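Local coordinates for protein Cap5O (Staphylococcus aureus, PDB 3OJO) that probably oxidises UDP-N-acetyl-mannosamine with NAD as acceptor, as a UDP-sugar dehydrogenase of capsular polysaccharide biosynthesis, at residues P92-D104 with V265-I278. Sequence-based numbering, arbitrary orientation.
Sequences PTPNNDDQYRSCD and VGGHCLAVDPYFII. With NAD (nicotinamide-adenine-dinucleotide), chain J.
Cys103 and Cys269 are joined covalently, SG to SG at 2.0 Å with a chi3 of 103°, where the two loops come closest. Cys269 swings its sulfur between its own backbone N and carbonyl carbon (chi1 43°) to reach Cys103, while its CB lies against ND2 of Asn95. Next to the disulfide, Leu270 N donates to Arg101 O at 3.2 Å, nearly straight. Ser102 OG donates to Val272 O at 2.7 Å, approaching from well above the carbonyl plane, and Ile278 CD1 packs beside the same hydroxyl.

Arg101 extends from CG to NE along the other loop. Its guanidinium passes one face over His268 O, and at its edge NH1 makes a weak hydrogen bond to Gly266 O (2.8 Å). The His268 ring stands at 64° to the guanidinium plane, with CD2 near NH2, while Val265 CG1 and Leu270 CD2 flank the group obliquely. Its stronger polar partner is Asp223 of helix 208-238, which takes NH2 in a salt bridge.

The disulfide, present in this oxidized conformation, ties the loop following strand 86-89 of the Rossmann-type NAD-binding domain to the central domain of this dehydrogenase family. At the start of that loop Thr93 holds the nicotinamide ribose: its N donates to O3D of NAD at 2.8 Å, and its OG1 shares a hydrogen bond with O2D.

Farther along, Ile278 lays CG1 over one face of the Tyr100 ring, 4.1 Å from its centroid, in a CH-pi contact, and Val272 CG2 meets Tyr100 CB. Behind Ser102, Asp98 OD1 accepts from Ser102 N through its syn lone pair (3.1 Å), a bond within the same loop. Asn219 and Thr220 of helix 208-238 anchor Cys269 O and Ala271 N from outside.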
loop_
_atom_site.group_PDB
_atom_site.type_symbol
_atom_site.label_atom_id
_atom_site.label_comp_id
_atom_site.label_asym_id
_atom_site.label_seq_id
_atom_site.Cartn_x
_atom_site.Cartn_y
_atom_site.Cartn_z
ATOM N N PRO B 92 3.066 -21.063 19.207
ATOM C CA PRO B 92 2.220 -20.138 18.439
ATOM C C PRO B 92 2.021 -18.772 19.096
ATOM O O PRO B 92 2.207 -18.599 20.304
ATOM C CB PRO B 92 0.889 -20.895 18.288
ATOM C CG PRO B 92 1.031 -22.153 19.109
ATOM C CD PRO B 92 2.251 -22.046 19.944
ATOM N N THR B 93 1.673 -17.788 18.276
ATOM C CA THR B 93 1.370 -16.429 18.737
ATOM C C THR B 93 -0.047 -16.158 18.284
ATOM O O THR B 93 -0.251 -15.652 17.184
ATOM C CB THR B 93 2.404 -15.400 18.296
ATOM O OG1 THR B 93 2.432 -15.398 16.890
ATOM C CG2 THR B 93 3.768 -15.701 18.836
ATOM N N PRO B 94 -1.046 -16.609 19.084
ATOM C CA PRO B 94 -2.449 -16.442 18.672
ATOM C C PRO B 94 -2.876 -14.983 18.511
ATOM O O PRO B 94 -2.158 -14.059 18.922
ATOM C CB PRO B 94 -3.231 -17.157 19.785
ATOM C CG PRO B 94 -2.222 -17.980 20.520
ATOM C CD PRO B 94 -0.958 -17.228 20.426
ATOM N N ASN B 95 -4.006 -14.763 17.850
ATOM C CA ASN B 95 -4.446 -13.386 17.692
ATOM C C ASN B 95 -5.296 -12.958 18.868
ATOM O O ASN B 95 -6.135 -13.722 19.359
ATOM C CB ASN B 95 -5.089 -13.127 16.334
ATOM C CG ASN B 95 -4.141 -12.412 15.402
ATOM O OD1 ASN B 95 -3.651 -12.964 14.405
ATOM N ND2 ASN B 95 -3.823 -11.176 15.742
ATOM N N ASN B 96 -4.994 -11.771 19.387
ATOM C CA ASN B 96 -5.689 -11.190 20.528
ATOM C C ASN B 96 -7.102 -10.753 20.128
ATOM O O ASN B 96 -7.322 -10.332 18.982
ATOM C CB ASN B 96 -4.895 -9.998 21.071
ATOM C CG ASN B 96 -3.737 -10.350 21.964
ATOM O OD1 ASN B 96 -3.844 -11.169 22.885
ATOM N ND2 ASN B 96 -2.647 -9.620 21.801
ATOM N N ASP B 97 -8.071 -10.881 21.061
ATOM C CA ASP B 97 -9.434 -10.424 20.798
ATOM C C ASP B 97 -9.430 -8.907 20.959
ATOM O O ASP B 97 -9.635 -8.373 22.056
ATOM C CB ASP B 97 -10.479 -11.141 21.666
ATOM C CG ASP B 97 -10.694 -12.590 21.260
ATOM O OD1 ASP B 97 -11.087 -12.832 20.089
ATOM O OD2 ASP B 97 -10.498 -13.483 22.117
ATOM N N ASP B 98 -9.037 -8.244 19.853
ATOM C CA ASP B 98 -8.882 -6.802 19.670
ATOM C C ASP B 98 -8.971 -6.447 18.172
ATOM O O ASP B 98 -8.753 -7.306 17.306
ATOM C CB ASP B 98 -7.570 -6.279 20.320
ATOM C CG ASP B 98 -6.275 -6.501 19.545
ATOM O OD1 ASP B 98 -6.096 -7.606 18.975
ATOM O OD2 ASP B 98 -5.421 -5.592 19.550
ATOM N N GLN B 99 -9.313 -5.177 17.900
ATOM C CA GLN B 99 -9.518 -4.534 16.595
ATOM C C GLN B 99 -8.307 -4.710 15.678
ATOM O O GLN B 99 -8.413 -5.343 14.623
ATOM C CB GLN B 99 -9.814 -3.016 16.771
ATOM C CG GLN B 99 -10.543 -2.604 18.066
ATOM C CD GLN B 99 -9.636 -2.511 19.285
ATOM O OE1 GLN B 99 -8.680 -1.727 19.331
ATOM N NE2 GLN B 99 -9.932 -3.303 20.315
ATOM N N TYR B 100 -7.152 -4.171 16.131
ATOM C CA TYR B 100 -5.825 -4.129 15.502
ATOM C C TYR B 100 -5.207 -5.487 15.166
ATOM O O TYR B 100 -4.236 -5.529 14.402
ATOM C CB TYR B 100 -4.852 -3.362 16.424
ATOM C CG TYR B 100 -5.182 -1.896 16.581
ATOM C CD1 TYR B 100 -4.702 -0.951 15.679
ATOM C CD2 TYR B 100 -5.986 -1.448 17.628
ATOM C CE1 TYR B 100 -5.003 0.403 15.820
ATOM C CE2 TYR B 100 -6.308 -0.096 17.769
ATOM C CZ TYR B 100 -5.814 0.825 16.861
ATOM O OH TYR B 100 -6.125 2.160 16.992
ATOM N N ARG B 101 -5.752 -6.583 15.741
ATOM C CA ARG B 101 -5.234 -7.949 15.651
ATOM C C ARG B 101 -3.730 -7.998 16.039
ATOM O O ARG B 101 -2.813 -8.062 15.205
ATOM C CB ARG B 101 -5.670 -8.724 14.381
ATOM C CG ARG B 101 -4.711 -8.689 13.209
ATOM C CD ARG B 101 -5.161 -9.538 12.052
ATOM N NE ARG B 101 -4.484 -9.096 10.837
ATOM C CZ ARG B 101 -4.426 -9.785 9.705
ATOM N NH1 ARG B 101 -5.001 -10.979 9.615
ATOM N NH2 ARG B 101 -3.783 -9.293 8.656
ATOM N N SER B 102 -3.502 -7.819 17.334
ATOM C CA SER B 102 -2.166 -7.836 17.889
ATOM C C SER B 102 -1.766 -9.280 18.123
ATOM O O SER B 102 -2.628 -10.156 18.285
ATOM C CB SER B 102 -2.135 -7.066 19.201
ATOM O OG SER B 102 -1.652 -5.757 18.965
ATOM N N CYS B 103 -0.463 -9.529 18.110
ATOM C CA CYS B 103 0.067 -10.861 18.376
ATOM C C CYS B 103 0.001 -11.103 19.866
ATOM O O CYS B 103 0.340 -10.213 20.660
ATOM C CB CYS B 103 1.505 -10.989 17.884
ATOM S SG CYS B 103 1.764 -10.668 16.117
ATOM N N ASP B 104 -0.411 -12.303 20.251
ATOM C CA ASP B 104 -0.429 -12.671 21.653
ATOM C C ASP B 104 0.920 -13.341 21.985
ATOM O O ASP B 104 1.216 -14.409 21.445
ATOM C CB ASP B 104 -1.633 -13.578 21.951
ATOM C CG ASP B 104 -1.790 -13.997 23.396
ATOM O OD1 ASP B 104 -2.457 -15.026 23.641
ATOM O OD2 ASP B 104 -1.227 -13.310 24.280
ATOM N N VAL B 265 -9.531 -11.126 5.499
ATOM C CA VAL B 265 -8.139 -11.473 5.798
ATOM C C VAL B 265 -8.099 -12.371 7.033
ATOM O O VAL B 265 -8.913 -12.186 7.932
ATOM C CB VAL B 265 -7.239 -10.199 5.942
ATOM C CG1 VAL B 265 -5.788 -10.553 6.238
ATOM C CG2 VAL B 265 -7.300 -9.335 4.695
ATOM N N GLY B 266 -7.164 -13.319 7.071
ATOM C CA GLY B 266 -7.014 -14.232 8.196
ATOM C C GLY B 266 -5.595 -14.389 8.686
ATOM O O GLY B 266 -4.766 -13.514 8.445
ATOM N N GLY B 267 -5.331 -15.504 9.374
ATOM C CA GLY B 267 -4.038 -15.869 9.958
ATOM C C GLY B 267 -3.298 -14.788 10.733
ATOM O O GLY B 267 -3.805 -14.258 11.727
ATOM N N HIS B 268 -2.074 -14.484 10.264
ATOM C CA HIS B 268 -1.065 -13.502 10.712
ATOM C C HIS B 268 -1.522 -12.272 11.526
ATOM O O HIS B 268 -2.642 -11.783 11.355
ATOM C CB HIS B 268 -0.258 -13.019 9.489
ATOM C CG HIS B 268 -1.109 -12.536 8.349
ATOM N ND1 HIS B 268 -1.550 -13.401 7.354
ATOM C CD2 HIS B 268 -1.582 -11.295 8.086
ATOM C CE1 HIS B 268 -2.272 -12.660 6.525
ATOM N NE2 HIS B 268 -2.320 -11.388 6.920
ATOM N N CYS B 269 -0.605 -11.734 12.358
ATOM C CA CYS B 269 -0.837 -10.555 13.187
ATOM C C CYS B 269 0.070 -9.378 12.807
ATOM O O CYS B 269 1.156 -9.582 12.251
ATOM C CB CYS B 269 -0.786 -10.888 14.675
ATOM S SG CYS B 269 0.569 -11.990 15.169
ATOM N N LEU B 270 -0.409 -8.139 13.052
ATOM C CA LEU B 270 0.219 -6.897 12.586
ATOM C C LEU B 270 1.242 -6.175 13.477
ATOM O O LEU B 270 1.454 -6.580 14.623
ATOM C CB LEU B 270 -0.856 -5.920 12.086
ATOM C CG LEU B 270 -1.908 -6.447 11.146
ATOM C CD1 LEU B 270 -2.818 -5.330 10.721
ATOM C CD2 LEU B 270 -1.297 -7.134 9.922
ATOM N N ALA B 271 1.866 -5.088 12.923
ATOM C CA ALA B 271 2.878 -4.196 13.522
ATOM C C ALA B 271 2.317 -3.310 14.668
ATOM O O ALA B 271 2.585 -2.101 14.747
ATOM C CB ALA B 271 3.532 -3.337 12.435
ATOM N N VAL B 272 1.550 -3.931 15.572
ATOM C CA VAL B 272 0.965 -3.241 16.712
ATOM C C VAL B 272 1.222 -3.992 17.996
ATOM O O VAL B 272 0.843 -5.159 18.121
ATOM C CB VAL B 272 -0.526 -2.856 16.527
ATOM C CG1 VAL B 272 -0.669 -1.577 15.703
ATOM C CG2 VAL B 272 -1.332 -4.003 15.914
ATOM N N ASP B 273 1.920 -3.342 18.933
ATOM C CA ASP B 273 2.148 -3.934 20.240
ATOM C C ASP B 273 0.891 -3.618 21.086
ATOM O O ASP B 273 0.371 -2.492 21.011
ATOM C CB ASP B 273 3.465 -3.455 20.877
ATOM C CG ASP B 273 3.431 -2.064 21.464
ATOM O OD1 ASP B 273 3.749 -1.105 20.731
ATOM O OD2 ASP B 273 3.092 -1.935 22.658
ATOM N N PRO B 274 0.335 -4.624 21.813
ATOM C CA PRO B 274 -0.905 -4.382 22.584
ATOM C C PRO B 274 -0.905 -3.138 23.479
ATOM O O PRO B 274 -1.925 -2.449 23.573
ATOM C CB PRO B 274 -1.083 -5.679 23.377
ATOM C CG PRO B 274 -0.387 -6.721 22.552
ATOM C CD PRO B 274 0.804 -6.018 21.972
ATOM N N TYR B 275 0.251 -2.820 24.081
ATOM C CA TYR B 275 0.389 -1.680 24.969
ATOM C C TYR B 275 0.622 -0.305 24.314
ATOM O O TYR B 275 -0.349 0.406 24.082
ATOM C CB TYR B 275 1.350 -1.985 26.142
ATOM C CG TYR B 275 1.433 -0.869 27.157
ATOM C CD1 TYR B 275 0.356 -0.575 27.992
ATOM C CD2 TYR B 275 2.573 -0.080 27.262
ATOM C CE1 TYR B 275 0.409 0.488 28.894
ATOM C CE2 TYR B 275 2.635 0.987 28.154
ATOM C CZ TYR B 275 1.566 1.244 28.997
ATOM O OH TYR B 275 1.636 2.286 29.890
ATOM N N PHE B 276 1.892 0.079 24.066
ATOM C CA PHE B 276 2.327 1.378 23.541
ATOM C C PHE B 276 1.460 2.029 22.459
ATOM O O PHE B 276 1.014 3.163 22.649
ATOM C CB PHE B 276 3.792 1.334 23.075
ATOM C CG PHE B 276 4.828 1.051 24.136
ATOM C CD1 PHE B 276 5.397 2.084 24.870
ATOM C CD2 PHE B 276 5.292 -0.243 24.349
ATOM C CE1 PHE B 276 6.372 1.824 25.835
ATOM C CE2 PHE B 276 6.273 -0.501 25.309
ATOM C CZ PHE B 276 6.804 0.535 26.046
ATOM N N ILE B 277 1.229 1.323 21.332
ATOM C CA ILE B 277 0.489 1.866 20.181
ATOM C C ILE B 277 -1.002 1.484 20.035
ATOM O O ILE B 277 -1.554 1.541 18.925
ATOM C CB ILE B 277 1.307 1.794 18.857
ATOM C CG1 ILE B 277 1.762 0.342 18.569
ATOM C CG2 ILE B 277 2.484 2.795 18.896
ATOM C CD1 ILE B 277 2.251 0.083 17.225
ATOM N N ILE B 278 -1.652 1.124 21.163
ATOM C CA ILE B 278 -3.086 0.802 21.258
ATOM C C ILE B 278 -3.603 1.409 22.570
ATOM O O ILE B 278 -4.563 2.182 22.551
ATOM C CB ILE B 278 -3.450 -0.718 21.128
ATOM C CG1 ILE B 278 -2.943 -1.339 19.807
ATOM C CG2 ILE B 278 -4.977 -0.929 21.280
ATOM C CD1 ILE B 278 -3.005 -2.835 19.742
HETATM P PA NAD J . 1.659 -24.787 15.488
HETATM O O1A NAD J . 0.366 -24.607 16.180
HETATM O O2A NAD J . 1.541 -25.701 14.332
HETATM O O5B NAD J . 2.726 -25.371 16.540
HETATM C C5B NAD J . 2.834 -24.869 17.845
HETATM C C4B NAD J . 3.196 -26.025 18.746
HETATM O O4B NAD J . 3.770 -25.527 19.936
HETATM C C3B NAD J . 1.990 -26.893 19.127
HETATM O O3B NAD J . 2.331 -28.266 18.970
HETATM C C2B NAD J . 1.828 -26.604 20.614
HETATM O O2B NAD J . 1.296 -27.689 21.348
HETATM C C1B NAD J . 3.245 -26.259 21.036
HETATM N N9A NAD J . 3.251 -25.431 22.251
HETATM C C8A NAD J . 2.369 -24.415 22.548
HETATM N N7A NAD J . 2.766 -23.817 23.694
HETATM C C5A NAD J . 3.884 -24.449 24.129
HETATM C C6A NAD J . 4.683 -24.256 25.257
HETATM N N6A NAD J . 4.358 -23.282 26.113
HETATM N N1A NAD J . 5.795 -25.071 25.453
HETATM C C2A NAD J . 6.116 -26.057 24.533
HETATM N N3A NAD J . 5.319 -26.246 23.421
HETATM C C4A NAD J . 4.220 -25.455 23.221
HETATM O O3 NAD J . 2.228 -23.328 15.075
HETATM P PN NAD J . 3.313 -23.088 13.916
HETATM O O1N NAD J . 2.586 -23.055 12.622
HETATM O O2N NAD J . 4.461 -24.009 14.109
HETATM O O5D NAD J . 3.785 -21.598 14.187
HETATM C C5D NAD J . 4.082 -21.143 15.482
HETATM C C4D NAD J . 4.256 -19.629 15.410
HETATM O O4D NAD J . 5.320 -19.298 14.531
HETATM C C3D NAD J . 3.065 -18.891 14.798
HETATM O O3D NAD J . 1.922 -18.749 15.621
HETATM C C2D NAD J . 3.722 -17.573 14.475
HETATM O O2D NAD J . 4.050 -16.928 15.679
HETATM C C1D NAD J . 5.048 -18.051 13.907
HETATM N N1N NAD J . 4.886 -18.142 12.438
HETATM C C2N NAD J . 4.550 -19.320 11.807
HETATM C C3N NAD J . 4.375 -19.338 10.414
HETATM C C7N NAD J . 4.444 -20.636 9.659
HETATM O O7N NAD J . 5.223 -20.669 8.478
HETATM N N7N NAD J . 3.759 -21.702 10.093
HETATM C C4N NAD J . 4.508 -18.151 9.680
HETATM C C5N NAD J . 4.810 -16.954 10.328
HETATM C C6N NAD J . 4.979 -16.972 11.714
#